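Local coordinates for protein glycoside hydrolase family 81 (Clostridium thermocellum, PDB 6FOP) that probably hydrolyses beta-1,3-glucans such as laminarin, as a family 81 glycoside hydrolase of the Clostridium thermocellum cellulosome, at residues T228-S233 and F464-N469; K590-I595 and L659-F664. All coordinates share one frame; numbering follows the deposited sequence.

Contact 1: residues T228-S233 and F464-N469; sequences TKVEWS and FPFLRN. With CA (calcium ion), chain B.
The extended strand 228-233 faces an irregular loop, 464-469, at a distance: the nearest CA atoms, those of V230 and L467, are 10.7 Å apart, and no hydrogen bond crosses between the segments. Side chains bridge the gap. V230 and W232, two residues apart and therefore on the same face of the strand, point at the loop, while F466 and L467 reach back. F466 CZ meets the six-membered part of the indole, 4.0 Å from W232 CH2, at the edge of the indole and near its plane. CG of F466 is anti to the backbone N (chi1 -175°), which carries the phenyl ring out toward the strand. V230 CG2 approaches the phenyl edge, 4.4 Å from F466 CE2. The branch L467 CD1 comes obliquely to the indole, 4.1 Å from W232 CZ3, and L467 CG sits over one face of the F466 ring, offset toward its rim. Strand 223-235 is an outermost strand of a three-stranded antiparallel sheet, whereas the loop lies within the family 81 C-terminal region, whose 6-hairpin clan is consistent with an (alpha/alpha)6 helical fold, so the contact joins the edge of the sheet to that part; L519 and Y522 of helix 514-534 add to the apolar cluster. The loop backbone also binds calcium. L467, with positive phi (46°), presents its carbonyl O at 2.3 Å from the calcium ion, and R468 O, F470 O and four waters complete seven ligands. Water 1 of this shell also lies 2.8 Å from F466 O, linking this residue's backbone to the metal site.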
loop_
_atom_site.group_PDB
_atom_site.type_symbol
_atom_site.label_atom_id
_atom_site.label_comp_id
_atom_site.label_asym_id
_atom_site.label_seq_id
_atom_site.Cartn_x
_atom_site.Cartn_y
_atom_site.Cartn_z
ATOM N N THR A 228 11.868 -3.239 -13.851
ATOM C CA THR A 228 10.666 -2.427 -13.724
ATOM C C THR A 228 10.944 -1.338 -12.676
ATOM O O THR A 228 11.560 -1.609 -11.627
ATOM C CB THR A 228 9.408 -3.231 -13.336
ATOM O OG1 THR A 228 9.581 -3.852 -12.060
ATOM C CG2 THR A 228 9.097 -4.294 -14.412
ATOM N N LYS A 229 10.491 -0.122 -12.987
ATOM C CA LYS A 229 10.780 1.064 -12.165
ATOM C C LYS A 229 9.619 2.018 -12.123
ATOM O O LYS A 229 9.012 2.320 -13.160
ATOM C CB LYS A 229 11.990 1.822 -12.757
ATOM C CG LYS A 229 13.323 1.099 -12.676
ATOM C CD LYS A 229 14.030 1.301 -11.335
ATOM C CE LYS A 229 15.003 0.164 -11.020
ATOM N NZ LYS A 229 14.208 -1.005 -10.485
ATOM N N VAL A 230 9.365 2.562 -10.928
ATOM C CA VAL A 230 8.503 3.747 -10.769
ATOM C C VAL A 230 9.325 4.968 -10.420
ATOM O O VAL A 230 10.351 4.864 -9.761
ATOM C CB VAL A 230 7.392 3.562 -9.750
ATOM C CG1 VAL A 230 6.479 2.439 -10.208
ATOM C CG2 VAL A 230 7.931 3.331 -8.329
ATOM N N GLU A 231 8.845 6.120 -10.890
ATOM C CA GLU A 231 9.372 7.417 -10.478
ATOM C C GLU A 231 8.171 8.324 -10.254
ATOM O O GLU A 231 7.117 8.107 -10.853
ATOM C CB GLU A 231 10.252 8.042 -11.555
ATOM C CG GLU A 231 11.351 7.188 -12.116
ATOM C CD GLU A 231 11.786 7.772 -13.451
ATOM O OE1 GLU A 231 11.228 7.413 -14.540
ATOM O OE2 GLU A 231 12.614 8.665 -13.392
ATOM N N TRP A 232 8.315 9.325 -9.392
ATOM C CA TRP A 232 7.199 10.229 -9.095
ATOM C C TRP A 232 7.645 11.675 -9.048
ATOM O O TRP A 232 8.822 11.970 -8.818
ATOM C CB TRP A 232 6.507 9.864 -7.775
ATOM C CG TRP A 232 7.403 9.822 -6.613
ATOM C CD1 TRP A 232 7.770 10.883 -5.810
ATOM C CD2 TRP A 232 8.066 8.676 -6.082
ATOM N NE1 TRP A 232 8.604 10.451 -4.834
ATOM C CE2 TRP A 232 8.811 9.105 -4.967
ATOM C CE3 TRP A 232 8.095 7.314 -6.440
ATOM C CZ2 TRP A 232 9.596 8.230 -4.220
ATOM C CZ3 TRP A 232 8.851 6.461 -5.687
ATOM C CH2 TRP A 232 9.599 6.919 -4.593
ATOM N N SER A 233 6.667 12.562 -9.237
ATOM C CA SER A 233 6.901 13.994 -9.150
ATOM C C SER A 233 5.670 14.719 -8.621
ATOM O O SER A 233 4.574 14.539 -9.168
ATOM C CB SER A 233 7.287 14.531 -10.535
ATOM O OG SER A 233 7.471 15.934 -10.476
ATOM N N PHE A 464 17.979 -0.798 3.832
ATOM C CA PHE A 464 16.538 -1.050 3.815
ATOM C C PHE A 464 16.119 -1.232 2.369
ATOM O O PHE A 464 16.664 -0.569 1.498
ATOM C CB PHE A 464 15.762 0.138 4.423
ATOM C CG PHE A 464 16.181 0.475 5.838
ATOM C CD1 PHE A 464 15.720 -0.265 6.903
ATOM C CD2 PHE A 464 17.112 1.473 6.072
ATOM C CE1 PHE A 464 16.134 0.009 8.186
ATOM C CE2 PHE A 464 17.536 1.753 7.356
ATOM C CZ PHE A 464 17.044 1.023 8.414
ATOM N N PRO A 465 15.124 -2.097 2.118
ATOM C CA PRO A 465 14.696 -2.290 0.747
ATOM C C PRO A 465 13.880 -1.092 0.259
ATOM O O PRO A 465 13.411 -0.274 1.074
ATOM C CB PRO A 465 13.861 -3.559 0.830
ATOM C CG PRO A 465 13.233 -3.492 2.189
ATOM C CD PRO A 465 14.271 -2.828 3.069
ATOM N N PHE A 466 13.705 -0.969 -1.041
ATOM C CA PHE A 466 12.960 0.136 -1.637
ATOM C C PHE A 466 11.476 -0.009 -1.336
ATOM O O PHE A 466 10.882 -1.040 -1.636
ATOM C CB PHE A 466 13.191 0.155 -3.143
ATOM C CG PHE A 466 12.570 1.322 -3.852
ATOM C CD1 PHE A 466 13.102 2.594 -3.728
ATOM C CD2 PHE A 466 11.512 1.133 -4.716
ATOM C CE1 PHE A 466 12.529 3.643 -4.405
ATOM C CE2 PHE A 466 10.948 2.185 -5.406
ATOM C CZ PHE A 466 11.467 3.435 -5.248
ATOM N N LEU A 467 10.885 1.004 -0.712
ATOM C CA LEU A 467 9.439 1.060 -0.458
ATOM C C LEU A 467 8.860 -0.230 0.092
ATOM O O LEU A 467 8.012 -0.894 -0.549
ATOM C CB LEU A 467 8.689 1.506 -1.722
ATOM C CG LEU A 467 8.998 2.864 -2.329
ATOM C CD1 LEU A 467 8.096 3.112 -3.529
ATOM C CD2 LEU A 467 8.875 3.997 -1.296
ATOM N N ARG A 468 9.277 -0.582 1.300
ATOM C CA ARG A 468 8.855 -1.853 1.873
ATOM C C ARG A 468 7.364 -2.116 1.791
ATOM O O ARG A 468 6.904 -2.980 1.021
ATOM C CB ARG A 468 9.344 -2.044 3.312
ATOM C CG ARG A 468 9.074 -3.436 3.861
ATOM C CD ARG A 468 9.255 -3.548 5.362
ATOM N NE ARG A 468 10.573 -3.088 5.770
ATOM C CZ ARG A 468 11.695 -3.805 5.704
ATOM N NH1 ARG A 468 11.706 -5.065 5.243
ATOM N NH2 ARG A 468 12.843 -3.252 6.061
ATOM N N ASN A 469 6.558 -1.394 2.582
ATOM C CA ASN A 469 5.147 -1.775 2.660
ATOM C C ASN A 469 4.304 -1.412 1.437
ATOM O O ASN A 469 3.329 -2.119 1.131
ATOM C CB ASN A 469 4.519 -1.264 3.934
ATOM C CG ASN A 469 5.114 -1.940 5.143
ATOM O OD1 ASN A 469 6.105 -1.434 5.695
ATOM N ND2 ASN A 469 4.579 -3.074 5.537
HETATM CA CA CA B . 6.867 -2.706 -1.451
HETATM O O HOH W 1 8.624 -2.121 -2.961
HETATM O O HOH W 2 4.749 -3.740 -0.879
HETATM O O HOH W 3 6.167 -3.895 -3.456
HETATM O O HOH W 4 8.219 -4.615 -1.010
#

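Contact 2: residues K590-I595 and L659-F664; sequences KDPNYI and LGLPDF
The carbonyl O of D591, set between the two residues of its segment that touch 659-664, accepts from I595 N at 3.2 Å and more weakly from Y594 N. These bonds form the first turn of helix 592-606, for which D591 is the N-cap: D591 OD1 takes a weak capping bond from N593 N, bent to 128° at the hydrogen. K590 and P592, flanking the cap, both touch the connection from helix 646-659 into strand 661-662, an outermost strand of a four-stranded antiparallel sheet. G660, with a positive phi of 96°, ends that helix and lets the chain turn into the strand, where L661 pairs with N677. At one end of the contact the branch L661 CD1 packs on the proline ring, 4.2 Å from P592 CB. At the other, the F664 ring lies against the start of the K590 side chain. The two side chains cross at about a right angle, and V528 and C532 of helix 514-534 also touch K590. H303 meets the F664 ring edge-to-face. A CH-pi contact puts K590 CG over one face of the F664 ring, 4.0 Å from its centroid and only 10° off its normal, while F664 CE2 comes within 3.5 Å of K590 CA.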
loop_
_atom_site.group_PDB
_atom_site.type_symbol
_atom_site.label_atom_id
_atom_site.label_comp_id
_atom_site.label_asym_id
_atom_site.label_seq_id
_atom_site.Cartn_x
_atom_site.Cartn_y
_atom_site.Cartn_z
ATOM N N LYS A 590 -14.755 11.917 -0.014
ATOM C CA LYS A 590 -14.801 12.275 -1.450
ATOM C C LYS A 590 -16.201 12.256 -2.031
ATOM O O LYS A 590 -16.576 13.132 -2.811
ATOM C CB LYS A 590 -13.907 11.334 -2.255
ATOM C CG LYS A 590 -12.449 11.697 -2.235
ATOM C CD LYS A 590 -11.766 10.840 -3.303
ATOM C CE LYS A 590 -10.278 11.055 -3.357
ATOM N NZ LYS A 590 -9.898 12.289 -4.098
ATOM N N ASP A 591 -16.975 11.238 -1.688
ATOM C CA ASP A 591 -18.380 11.158 -2.121
ATOM C C ASP A 591 -19.238 11.126 -0.860
ATOM O O ASP A 591 -19.339 10.082 -0.198
ATOM C CB ASP A 591 -18.635 9.916 -2.970
ATOM C CG ASP A 591 -20.042 9.860 -3.529
ATOM O OD1 ASP A 591 -20.908 10.659 -3.113
ATOM O OD2 ASP A 591 -20.288 8.983 -4.401
ATOM N N PRO A 592 -19.865 12.256 -0.514
ATOM C CA PRO A 592 -20.732 12.247 0.691
ATOM C C PRO A 592 -21.882 11.240 0.616
ATOM O O PRO A 592 -22.286 10.737 1.652
ATOM C CB PRO A 592 -21.273 13.657 0.777
ATOM C CG PRO A 592 -20.526 14.457 -0.170
ATOM C CD PRO A 592 -19.733 13.602 -1.095
ATOM N N ASN A 593 -22.410 10.964 -0.589
ATOM C CA ASN A 593 -23.450 9.950 -0.724
ATOM C C ASN A 593 -22.929 8.570 -0.345
ATOM O O ASN A 593 -23.683 7.759 0.175
ATOM C CB ASN A 593 -24.058 9.957 -2.130
ATOM C CG ASN A 593 -24.753 11.268 -2.450
ATOM O OD1 ASN A 593 -24.512 11.884 -3.489
ATOM N ND2 ASN A 593 -25.608 11.705 -1.546
ATOM N N TYR A 594 -21.648 8.296 -0.635
ATOM C CA TYR A 594 -21.057 7.025 -0.224
ATOM C C TYR A 594 -20.946 6.953 1.301
ATOM O O TYR A 594 -21.179 5.894 1.884
ATOM C CB TYR A 594 -19.686 6.748 -0.882
ATOM C CG TYR A 594 -19.134 5.406 -0.434
ATOM C CD1 TYR A 594 -19.652 4.211 -0.946
ATOM C CD2 TYR A 594 -18.151 5.321 0.556
ATOM C CE1 TYR A 594 -19.201 2.977 -0.480
ATOM C CE2 TYR A 594 -17.695 4.092 1.028
ATOM C CZ TYR A 594 -18.209 2.917 0.476
ATOM O OH TYR A 594 -17.766 1.705 0.942
ATOM N N ILE A 595 -20.584 8.064 1.959
ATOM C CA ILE A 595 -20.563 8.064 3.440
ATOM C C ILE A 595 -21.935 7.566 3.974
ATOM O O ILE A 595 -22.017 6.678 4.820
ATOM C CB ILE A 595 -20.321 9.500 4.015
ATOM C CG1 ILE A 595 -18.962 10.113 3.634
ATOM C CG2 ILE A 595 -20.539 9.519 5.520
ATOM C CD1 ILE A 595 -17.798 9.461 4.296
ATOM N N LEU A 659 -17.518 24.481 9.330
ATOM C CA LEU A 659 -16.777 24.683 8.065
ATOM C C LEU A 659 -17.505 24.154 6.851
ATOM O O LEU A 659 -17.355 24.693 5.742
ATOM C CB LEU A 659 -15.421 23.988 8.144
ATOM C CG LEU A 659 -14.420 24.428 9.228
ATOM C CD1 LEU A 659 -13.305 23.376 9.380
ATOM C CD2 LEU A 659 -13.773 25.742 8.891
ATOM N N GLY A 660 -18.281 23.092 7.033
ATOM C CA GLY A 660 -18.833 22.335 5.914
ATOM C C GLY A 660 -17.999 21.120 5.566
ATOM O O GLY A 660 -17.074 20.754 6.275
ATOM N N LEU A 661 -18.400 20.473 4.483
ATOM C CA LEU A 661 -17.783 19.256 4.025
ATOM C C LEU A 661 -16.563 19.555 3.153
ATOM O O LEU A 661 -16.503 20.595 2.480
ATOM C CB LEU A 661 -18.808 18.444 3.231
ATOM C CG LEU A 661 -20.130 18.110 3.948
ATOM C CD1 LEU A 661 -20.980 17.186 3.091
ATOM C CD2 LEU A 661 -19.840 17.465 5.306
ATOM N N PRO A 662 -15.611 18.625 3.093
ATOM C CA PRO A 662 -14.463 18.866 2.215
ATOM C C PRO A 662 -14.885 19.031 0.744
ATOM O O PRO A 662 -15.705 18.278 0.243
ATOM C CB PRO A 662 -13.589 17.626 2.395
ATOM C CG PRO A 662 -14.531 16.581 2.898
ATOM C CD PRO A 662 -15.510 17.331 3.787
ATOM N N ASP A 663 -14.258 19.967 0.071
ATOM C CA ASP A 663 -14.577 20.302 -1.313
ATOM C C ASP A 663 -13.367 19.935 -2.166
ATOM O O ASP A 663 -12.333 20.605 -2.118
ATOM C CB ASP A 663 -14.890 21.790 -1.430
ATOM C CG ASP A 663 -15.457 22.181 -2.789
ATOM O OD1 ASP A 663 -15.142 21.498 -3.781
ATOM O OD2 ASP A 663 -16.208 23.179 -2.861
ATOM N N PHE A 664 -13.518 18.867 -2.938
ATOM C CA PHE A 664 -12.443 18.329 -3.765
ATOM C C PHE A 664 -12.364 18.948 -5.154
ATOM O O PHE A 664 -11.576 18.514 -5.977
ATOM C CB PHE A 664 -12.616 16.819 -3.851
ATOM C CG PHE A 664 -12.461 16.155 -2.526
ATOM C CD1 PHE A 664 -11.194 15.917 -2.011
ATOM C CD2 PHE A 664 -13.569 15.900 -1.728
ATOM C CE1 PHE A 664 -11.034 15.328 -0.764
ATOM C CE2 PHE A 664 -13.405 15.330 -0.502
ATOM C CZ PHE A 664 -12.149 15.045 -0.020
#

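Overall arrangement
Contacts 1 and 2 follow each other in series along the chain: both segments of contact 1 precede those of contact 2. Their centres are about 31 Å apart and their nearest atoms about 15 Å, so they do not touch. Contact 1 lies about 11 Å from the centre of the chain and is partly buried; contact 2, at about 24 Å, is a surface contact. Helix 514-534 borders both. Contact 1 involves the sheet of strands 223-235, 240-251 and 295-301, contact 2 the sheet running from 661-662 to 710-715. The helical family 81 C-terminal part is thus joined to sheets that precede and follow it in sequence.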